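Local coordinates for protein MAU2 chromatid cohesion factor homolog (PDB 4XDN) that forms a complex with SCC2 that is required for cohesin to associate with chromosomes, and so takes part in sister chromatid cohesion, at residues L79-V92 against A105-H119. Residues are numbered along the deposited sequence; the frame is centred on the assembly and turned at random.
With SO4 (sulfate ion), chain D.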
ATOM      1  N   LEU A  79      -6.348 -22.049  40.229  1.00 42.07           N
ATOM      2  CA  LEU A  79      -7.102 -20.912  39.717  1.00 41.90           C
ATOM      3  C   LEU A  79      -8.502 -21.330  39.295  1.00 42.13           C
ATOM      4  O   LEU A  79      -8.700 -22.429  38.778  1.00 42.03           O
ATOM      5  CB  LEU A  79      -6.370 -20.276  38.533  1.00 42.21           C
ATOM      6  CG  LEU A  79      -4.916 -19.860  38.765  1.00 44.16           C
ATOM      7  CD1 LEU A  79      -4.344 -19.224  37.507  1.00 44.11           C
ATOM      8  CD2 LEU A  79      -4.796 -18.911  39.948  1.00 44.16           C
ATOM      9  N   SER A  80      -9.473 -20.449  39.521  1.00 42.51           N
ATOM     10  CA  SER A  80     -10.820 -20.656  39.006  1.00 42.09           C
ATOM     11  C   SER A  80     -10.791 -20.473  37.497  1.00 39.82           C
ATOM     12  O   SER A  80      -9.781 -20.037  36.944  1.00 39.33           O
ATOM     13  CB  SER A  80     -11.810 -19.685  39.650  1.00 43.82           C
ATOM     14  OG  SER A  80     -11.457 -18.340  39.374  1.00 43.97           O
ATOM     15  N   VAL A  81     -11.892 -20.805  36.828  1.00 36.13           N
ATOM     16  CA  VAL A  81     -11.949 -20.699  35.375  1.00 35.48           C
ATOM     17  C   VAL A  81     -11.748 -19.257  34.917  1.00 34.91           C
ATOM     18  O   VAL A  81     -11.053 -19.007  33.932  1.00 36.99           O
ATOM     19  CB  VAL A  81     -13.289 -21.231  34.803  1.00 42.21           C
ATOM     20  CG1 VAL A  81     -13.336 -22.747  34.884  1.00 43.22           C
ATOM     21  CG2 VAL A  81     -14.488 -20.605  35.517  1.00 42.06           C
ATOM     22  N   LEU A  82     -12.341 -18.309  35.635  1.00 33.87           N
ATOM     23  CA  LEU A  82     -12.222 -16.899  35.275  1.00 35.72           C
ATOM     24  C   LEU A  82     -10.810 -16.381  35.530  1.00 34.75           C
ATOM     25  O   LEU A  82     -10.250 -15.652  34.710  1.00 35.06           O
ATOM     26  CB  LEU A  82     -13.236 -16.055  36.049  1.00 37.03           C
ATOM     27  CG  LEU A  82     -14.693 -16.162  35.588  1.00 40.40           C
ATOM     28  CD1 LEU A  82     -15.591 -15.344  36.499  1.00 42.28           C
ATOM     29  CD2 LEU A  82     -14.857 -15.713  34.135  1.00 41.26           C
ATOM     30  N   GLU A  83     -10.243 -16.761  36.668  1.00 34.30           N
ATOM     31  CA  GLU A  83      -8.877 -16.389  36.998  1.00 34.74           C
ATOM     32  C   GLU A  83      -7.914 -16.994  35.986  1.00 35.57           C
ATOM     33  O   GLU A  83      -7.001 -16.323  35.502  1.00 33.52           O
ATOM     34  CB  GLU A  83      -8.520 -16.850  38.410  1.00 33.65           C
ATOM     35  CG  GLU A  83      -9.306 -16.142  39.505  1.00 34.39           C
ATOM     36  CD  GLU A  83      -9.171 -16.816  40.858  1.00 37.93           C
ATOM     37  OE1 GLU A  83      -8.589 -17.920  40.921  1.00 39.57           O
ATOM     38  OE2 GLU A  83      -9.650 -16.240  41.859  1.00 37.54           O
ATOM     39  N   ASP A  84      -8.131 -18.265  35.666  1.00 35.47           N
ATOM     40  CA  ASP A  84      -7.278 -18.964  34.716  1.00 34.33           C
ATOM     41  C   ASP A  84      -7.375 -18.297  33.348  1.00 33.39           C
ATOM     42  O   ASP A  84      -6.368 -18.132  32.658  1.00 32.63           O
ATOM     43  CB  ASP A  84      -7.669 -20.441  34.630  1.00 34.84           C
ATOM     44  CG  ASP A  84      -6.696 -21.257  33.801  1.00 34.91           C
ATOM     45  OD1 ASP A  84      -5.577 -20.769  33.539  1.00 33.54           O
ATOM     46  OD2 ASP A  84      -7.051 -22.390  33.417  1.00 33.45           O
ATOM     47  N   SER A  85      -8.586 -17.896  32.974  1.00 31.95           N
ATOM     48  CA  SER A  85      -8.812 -17.199  31.712  1.00 31.66           C
ATOM     49  C   SER A  85      -8.024 -15.895  31.635  1.00 32.38           C
ATOM     50  O   SER A  85      -7.292 -15.658  30.677  1.00 34.07           O
ATOM     51  CB  SER A  85     -10.301 -16.907  31.519  1.00 31.41           C
ATOM     52  OG  SER A  85     -11.032 -18.094  31.279  1.00 34.76           O
ATOM     53  N   LYS A  86      -8.182 -15.055  32.652  1.00 32.60           N
ATOM     54  CA  LYS A  86      -7.552 -13.740  32.669  1.00 33.14           C
ATOM     55  C   LYS A  86      -6.033 -13.855  32.643  1.00 32.73           C
ATOM     56  O   LYS A  86      -5.370 -13.208  31.831  1.00 33.95           O
ATOM     57  CB  LYS A  86      -8.002 -12.957  33.903  1.00 37.26           C
ATOM     58  CG  LYS A  86      -7.590 -11.489  33.913  1.00 41.80           C
ATOM     59  CD  LYS A  86      -8.191 -10.726  32.736  1.00 45.84           C
ATOM     60  CE  LYS A  86      -8.062  -9.220  32.905  1.00 48.96           C
ATOM     61  NZ  LYS A  86      -6.669  -8.740  32.723  1.00 52.43           N
ATOM     62  N   VAL A  87      -5.490 -14.686  33.530  1.00 32.23           N
ATOM     63  CA  VAL A  87      -4.047 -14.885  33.618  1.00 31.80           C
ATOM     64  C   VAL A  87      -3.477 -15.418  32.306  1.00 29.71           C
ATOM     65  O   VAL A  87      -2.455 -14.929  31.820  1.00 26.46           O
ATOM     66  CB  VAL A  87      -3.682 -15.861  34.762  1.00 33.42           C
ATOM     67  CG1 VAL A  87      -2.194 -16.221  34.724  1.00 34.37           C
ATOM     68  CG2 VAL A  87      -4.042 -15.255  36.115  1.00 33.19           C
ATOM     69  N   THR A  88      -4.137 -16.422  31.740  1.00 28.81           N
ATOM     70  CA  THR A  88      -3.663 -17.046  30.512  1.00 28.35           C
ATOM     71  C   THR A  88      -3.659 -16.049  29.360  1.00 26.15           C
ATOM     72  O   THR A  88      -2.704 -15.995  28.588  1.00 27.79           O
ATOM     73  CB  THR A  88      -4.528 -18.262  30.136  1.00 27.98           C
ATOM     74  OG1 THR A  88      -4.461 -19.232  31.187  1.00 28.89           O
ATOM     75  CG2 THR A  88      -4.044 -18.901  28.836  1.00 28.58           C
ATOM     76  N   PHE A  89      -4.724 -15.259  29.253  1.00 26.98           N
ATOM     77  CA  PHE A  89      -4.841 -14.268  28.188  1.00 26.59           C
ATOM     78  C   PHE A  89      -3.744 -13.206  28.281  1.00 27.21           C
ATOM     79  O   PHE A  89      -3.108 -12.882  27.278  1.00 25.30           O
ATOM     80  CB  PHE A  89      -6.220 -13.599  28.225  1.00 26.87           C
ATOM     81  CG  PHE A  89      -7.359 -14.502  27.809  1.00 31.46           C
ATOM     82  CD1 PHE A  89      -7.150 -15.590  26.972  1.00 32.48           C
ATOM     83  CD2 PHE A  89      -8.648 -14.250  28.252  1.00 32.33           C
ATOM     84  CE1 PHE A  89      -8.201 -16.409  26.594  1.00 31.24           C
ATOM     85  CE2 PHE A  89      -9.700 -15.066  27.877  1.00 33.09           C
ATOM     86  CZ  PHE A  89      -9.476 -16.145  27.047  1.00 33.08           C
ATOM     87  N   GLU A  90      -3.519 -12.669  29.478  1.00 27.93           N
ATOM     88  CA  GLU A  90      -2.482 -11.659  29.671  1.00 27.26           C
ATOM     89  C   GLU A  90      -1.107 -12.235  29.362  1.00 27.72           C
ATOM     90  O   GLU A  90      -0.290 -11.596  28.696  1.00 27.85           O
ATOM     91  CB  GLU A  90      -2.508 -11.117  31.099  1.00 26.98           C
ATOM     92  CG  GLU A  90      -3.690 -10.221  31.402  1.00 30.07           C
ATOM     93  CD  GLU A  90      -3.667  -9.703  32.824  1.00 31.57           C
ATOM     94  OE1 GLU A  90      -2.713  -8.982  33.181  1.00 33.07           O
ATOM     95  OE2 GLU A  90      -4.601 -10.023  33.588  1.00 33.28           O
ATOM     96  N   MET A  91      -0.859 -13.446  29.848  1.00 25.03           N
ATOM     97  CA  MET A  91       0.406 -14.123  29.598  1.00 25.80           C
ATOM     98  C   MET A  91       0.621 -14.385  28.112  1.00 27.42           C
ATOM     99  O   MET A  91       1.668 -14.047  27.561  1.00 27.71           O
ATOM    100  CB  MET A  91       0.460 -15.444  30.360  1.00 27.80           C
ATOM    101  CG  MET A  91       1.626 -16.332  29.958  1.00 29.09           C
ATOM    102  SD  MET A  91       1.686 -17.889  30.848  1.00 45.64           S
ATOM    103  CE  MET A  91       2.867 -18.748  29.819  1.00 92.01           C
ATOM    104  N   VAL A  92      -0.367 -15.009  27.477  1.00 28.15           N
ATOM    105  CA  VAL A  92      -0.270 -15.382  26.072  1.00 27.76           C
ATOM    106  C   VAL A  92      -0.141 -14.141  25.198  1.00 26.87           C
ATOM    107  O   VAL A  92       0.513 -14.173  24.158  1.00 29.10           O
ATOM    108  CB  VAL A  92      -1.495 -16.217  25.630  1.00 29.34           C
ATOM    109  CG1 VAL A  92      -1.614 -16.272  24.111  1.00 33.57           C
ATOM    110  CG2 VAL A  92      -1.400 -17.620  26.199  1.00 28.37           C
ATOM    111  N   ALA A 105       2.174 -20.736  23.129  1.00 33.94           N
ATOM    112  CA  ALA A 105       0.979 -19.924  23.297  1.00 31.94           C
ATOM    113  C   ALA A 105      -0.259 -20.729  22.922  1.00 31.87           C
ATOM    114  O   ALA A 105      -1.264 -20.708  23.629  1.00 29.24           O
ATOM    115  CB  ALA A 105       1.071 -18.669  22.453  1.00 28.71           C
ATOM    116  N   GLU A 106      -0.165 -21.447  21.808  1.00 34.17           N
ATOM    117  CA  GLU A 106      -1.284 -22.224  21.296  1.00 36.75           C
ATOM    118  C   GLU A 106      -1.683 -23.337  22.261  1.00 36.65           C
ATOM    119  O   GLU A 106      -2.865 -23.645  22.404  1.00 34.81           O
ATOM    120  CB  GLU A 106      -0.933 -22.812  19.928  1.00 42.20           C
ATOM    121  CG  GLU A 106      -2.098 -23.489  19.227  1.00 48.35           C
ATOM    122  CD  GLU A 106      -1.776 -23.872  17.795  1.00 55.27           C
ATOM    123  OE1 GLU A 106      -0.585 -23.851  17.424  1.00 56.80           O
ATOM    124  OE2 GLU A 106      -2.717 -24.188  17.038  1.00 59.05           O
ATOM    125  N   LEU A 107      -0.698 -23.936  22.925  1.00 39.23           N
ATOM    126  CA  LEU A 107      -0.968 -24.995  23.891  1.00 42.92           C
ATOM    127  C   LEU A 107      -1.723 -24.458  25.098  1.00 37.84           C
ATOM    128  O   LEU A 107      -2.622 -25.118  25.620  1.00 35.67           O
ATOM    129  CB  LEU A 107       0.334 -25.660  24.349  1.00 50.83           C
ATOM    130  CG  LEU A 107       0.982 -26.669  23.395  1.00 59.51           C
ATOM    131  CD1 LEU A 107       2.296 -27.167  23.977  1.00 63.55           C
ATOM    132  CD2 LEU A 107       0.055 -27.845  23.107  1.00 62.40           C
ATOM    133  N   TYR A 108      -1.358 -23.260  25.541  1.00 35.84           N
ATOM    134  CA  TYR A 108      -2.018 -22.642  26.680  1.00 34.64           C
ATOM    135  C   TYR A 108      -3.475 -22.322  26.367  1.00 33.93           C
ATOM    136  O   TYR A 108      -4.363 -22.592  27.176  1.00 32.34           O
ATOM    137  CB  TYR A 108      -1.284 -21.369  27.104  1.00 36.49           C
ATOM    138  CG  TYR A 108      -0.053 -21.626  27.946  1.00 38.90           C
ATOM    139  CD1 TYR A 108      -0.154 -22.238  29.190  1.00 39.16           C
ATOM    140  CD2 TYR A 108       1.206 -21.247  27.503  1.00 39.51           C
ATOM    141  CE1 TYR A 108       0.964 -22.472  29.964  1.00 41.02           C
ATOM    142  CE2 TYR A 108       2.330 -21.478  28.270  1.00 41.29           C
ATOM    143  CZ  TYR A 108       2.202 -22.090  29.499  1.00 42.67           C
ATOM    144  OH  TYR A 108       3.319 -22.316  30.263  1.00 45.62           O
ATOM    145  N   ILE A 109      -3.719 -21.751  25.192  1.00 32.77           N
ATOM    146  CA  ILE A 109      -5.073 -21.379  24.797  1.00 32.46           C
ATOM    147  C   ILE A 109      -5.924 -22.622  24.548  1.00 31.70           C
ATOM    148  O   ILE A 109      -7.085 -22.671  24.951  1.00 33.54           O
ATOM    149  CB  ILE A 109      -5.071 -20.492  23.536  1.00 33.14           C
ATOM    150  CG1 ILE A 109      -4.246 -19.225  23.777  1.00 35.90           C
ATOM    151  CG2 ILE A 109      -6.496 -20.119  23.129  1.00 32.87           C
ATOM    152  CD1 ILE A 109      -4.747 -18.352  24.921  1.00 38.17           C
ATOM    153  N   SER A 110      -5.346 -23.618  23.885  1.00 31.30           N
ATOM    154  CA  SER A 110      -6.049 -24.869  23.628  1.00 36.77           C
ATOM    155  C   SER A 110      -6.438 -25.543  24.938  1.00 36.00           C
ATOM    156  O   SER A 110      -7.557 -26.035  25.083  1.00 34.96           O
ATOM    157  CB  SER A 110      -5.187 -25.813  22.791  1.00 40.54           C
ATOM    158  OG  SER A 110      -4.966 -25.280  21.500  1.00 43.52           O
ATOM    159  N   SER A 111      -5.507 -25.558  25.887  1.00 37.14           N
ATOM    160  CA  SER A 111      -5.768 -26.111  27.210  1.00 38.63           C
ATOM    161  C   SER A 111      -6.874 -25.335  27.903  1.00 38.25           C
ATOM    162  O   SER A 111      -7.792 -25.923  28.473  1.00 41.08           O
ATOM    163  CB  SER A 111      -4.501 -26.089  28.066  1.00 39.27           C
ATOM    164  OG  SER A 111      -3.539 -27.006  27.579  1.00 41.54           O
ATOM    165  N   LEU A 112      -6.784 -24.010  27.852  1.00 35.26           N
ATOM    166  CA  LEU A 112      -7.787 -23.152  28.470  1.00 34.23           C
ATOM    167  C   LEU A 112      -9.164 -23.412  27.870  1.00 33.88           C
ATOM    168  O   LEU A 112     -10.150 -23.539  28.593  1.00 33.82           O
ATOM    169  CB  LEU A 112      -7.411 -21.680  28.302  1.00 34.50           C
ATOM    170  CG  LEU A 112      -8.360 -20.663  28.939  1.00 35.68           C
ATOM    171  CD1 LEU A 112      -8.398 -20.826  30.454  1.00 38.14           C
ATOM    172  CD2 LEU A 112      -7.946 -19.252  28.564  1.00 34.89           C
ATOM    173  N   LYS A 113      -9.215 -23.494  26.543  1.00 33.56           N
ATOM    174  CA  LYS A 113     -10.461 -23.729  25.827  1.00 33.78           C
ATOM    175  C   LYS A 113     -11.160 -24.994  26.318  1.00 35.12           C
ATOM    176  O   LYS A 113     -12.351 -24.970  26.630  1.00 36.81           O
ATOM    177  CB  LYS A 113     -10.191 -23.829  24.323  1.00 34.73           C
ATOM    178  CG  LYS A 113     -11.410 -24.199  23.487  1.00 35.14           C
ATOM    179  CD  LYS A 113     -11.050 -24.365  22.020  1.00 37.51           C
ATOM    180  CE  LYS A 113     -12.159 -25.073  21.254  1.00 41.97           C
ATOM    181  NZ  LYS A 113     -11.834 -25.220  19.810  1.00 45.15           N
ATOM    182  N   GLU A 114     -10.416 -26.093  26.386  1.00 35.20           N
ATOM    183  CA  GLU A 114     -10.980 -27.369  26.811  1.00 40.72           C
ATOM    184  C   GLU A 114     -11.475 -27.315  28.256  1.00 37.97           C
ATOM    185  O   GLU A 114     -12.478 -27.943  28.595  1.00 37.01           O
ATOM    186  CB  GLU A 114      -9.949 -28.488  26.653  1.00 47.23           C
ATOM    187  CG  GLU A 114     -10.406 -29.828  27.218  1.00 57.01           C
ATOM    188  CD  GLU A 114      -9.482 -30.973  26.848  1.00 65.19           C
ATOM    189  OE1 GLU A 114      -8.435 -30.717  26.217  1.00 68.30           O
ATOM    190  OE2 GLU A 114      -9.805 -32.130  27.190  1.00 68.50           O
ATOM    191  N   ARG A 115     -10.779 -26.564  29.104  1.00 37.48           N
ATOM    192  CA  ARG A 115     -11.191 -26.437  30.495  1.00 36.05           C
ATOM    193  C   ARG A 115     -12.479 -25.628  30.593  1.00 35.53           C
ATOM    194  O   ARG A 115     -13.381 -25.977  31.352  1.00 35.30           O
ATOM    195  CB  ARG A 115     -10.097 -25.781  31.341  1.00 37.62           C
ATOM    196  CG  ARG A 115     -10.299 -25.989  32.832  1.00 38.94           C
ATOM    197  CD  ARG A 115      -9.549 -24.976  33.677  1.00 38.28           C
ATOM    198  NE  ARG A 115      -9.885 -25.121  35.094  1.00 38.50           N
ATOM    199  CZ  ARG A 115      -9.578 -24.239  36.039  1.00 40.55           C
ATOM    200  NH1 ARG A 115      -8.920 -23.127  35.733  1.00 39.66           N
ATOM    201  NH2 ARG A 115      -9.932 -24.466  37.295  1.00 40.58           N
ATOM    202  N   LEU A 116     -12.559 -24.548  29.822  1.00 32.72           N
ATOM    203  CA  LEU A 116     -13.753 -23.708  29.807  1.00 32.64           C
ATOM    204  C   LEU A 116     -14.980 -24.495  29.356  1.00 33.12           C
ATOM    205  O   LEU A 116     -16.068 -24.338  29.908  1.00 31.48           O
ATOM    206  CB  LEU A 116     -13.551 -22.499  28.892  1.00 32.60           C
ATOM    207  CG  LEU A 116     -12.524 -21.460  29.346  1.00 31.08           C
ATOM    208  CD1 LEU A 116     -12.303 -20.423  28.255  1.00 33.09           C
ATOM    209  CD2 LEU A 116     -12.964 -20.792  30.633  1.00 31.10           C
ATOM    210  N   GLN A 117     -14.796 -25.342  28.349  1.00 34.26           N
ATOM    211  CA  GLN A 117     -15.891 -26.140  27.815  1.00 38.87           C
ATOM    212  C   GLN A 117     -16.442 -27.097  28.872  1.00 40.89           C
ATOM    213  O   GLN A 117     -17.622 -27.439  28.854  1.00 43.18           O
ATOM    214  CB  GLN A 117     -15.427 -26.913  26.576  1.00 41.48           C
ATOM    215  CG  GLN A 117     -15.195 -26.021  25.358  1.00 44.68           C
ATOM    216  CD  GLN A 117     -14.583 -26.764  24.180  1.00 49.18           C
ATOM    217  OE1 GLN A 117     -13.612 -27.508  24.332  1.00 51.01           O
ATOM    218  NE2 GLN A 117     -15.149 -26.559  22.996  1.00 51.82           N
ATOM    219  N   THR A 118     -15.589 -27.511  29.802  1.00 44.83           N
ATOM    220  CA  THR A 118     -16.000 -28.415  30.873  1.00 48.86           C
ATOM    221  C   THR A 118     -16.960 -27.736  31.855  1.00 49.57           C
ATOM    222  O   THR A 118     -17.792 -28.398  32.476  1.00 51.08           O
ATOM    223  CB  THR A 118     -14.776 -28.949  31.648  1.00 51.94           C
ATOM    224  OG1 THR A 118     -13.867 -29.573  30.733  1.00 52.07           O
ATOM    225  CG2 THR A 118     -15.192 -29.965  32.709  1.00 56.38           C
ATOM    226  N   HIS A 119     -16.842 -26.416  31.989  1.00 46.97           N
ATOM    227  CA  HIS A 119     -17.655 -25.656  32.940  1.00 48.17           C
ATOM    228  C   HIS A 119     -18.724 -24.807  32.257  1.00 45.03           C
ATOM    229  O   HIS A 119     -19.540 -24.176  32.927  1.00 42.83           O
ATOM    230  CB  HIS A 119     -16.761 -24.751  33.790  1.00 52.95           C
ATOM    231  CG  HIS A 119     -15.766 -25.495  34.624  1.00 59.69           C
ATOM    232  ND1 HIS A 119     -14.613 -26.038  34.102  1.00 61.86           N
ATOM    233  CD2 HIS A 119     -15.756 -25.788  35.946  1.00 63.93           C
ATOM    234  CE1 HIS A 119     -13.933 -26.632  35.067  1.00 65.62           C
ATOM    235  NE2 HIS A 119     -14.605 -26.495  36.196  1.00 66.02           N
TER
HETATM  236  S   SO4 D 702     -11.228 -28.251  36.719  1.00 96.99           S
HETATM  237  O1  SO4 D 702     -10.748 -27.599  35.505  1.00 96.32           O
HETATM  238  O2  SO4 D 702     -11.638 -27.237  37.686  1.00 96.39           O
HETATM  239  O3  SO4 D 702     -12.367 -29.105  36.396  1.00 99.34           O
HETATM  240  O4  SO4 D 702     -10.159 -29.066  37.289  1.00 96.33           O
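R115 reaches across to L79, the residue just ahead of the S80 N-cap of helix 81-98, and grips its carbonyl end-on: NH2 meets O at 2.8 Å nearly in line with the C=O, NH1 the same O at 3.1 Å from above the carbonyl plane. With CG anti to the backbone N (chi1 -163°), the extended chain carries the guanidinium over to this carbonyl and to D84. There NH1 forms a salt bridge with OD2 (3.1 Å), carboxylate and guanidinium planes turned 50° apart, while NE donates to O1 of a sulfate, probably from the crystallisation liquor, at 2.7 Å. A methionine in its place would probably leave the L79 carbonyl without both donors and D84 OD2 without its salt bridge, with K74 still pairing with OD1. V81 lies over one guanidinium face and sets CG1 above the H119 ring, a CH-pi contact 3.7 Å from the centroid; a hydrogen bond from H119 ND1 to R115 O fixes the imidazole's rotation. Deeper in, L112 is a knob among D84, S85, T88 and F89, its CD2 3.5 Å from F89 CE1. Farther along, M91 SD stands over one face of the Y108 ring in a Met-aromatic contact, and V92 packs on A105 and I109. The two segments form an antiparallel helical hairpin, with helix 53-76 beside M91 and Y108 and helix 126-144 against S85 and I109.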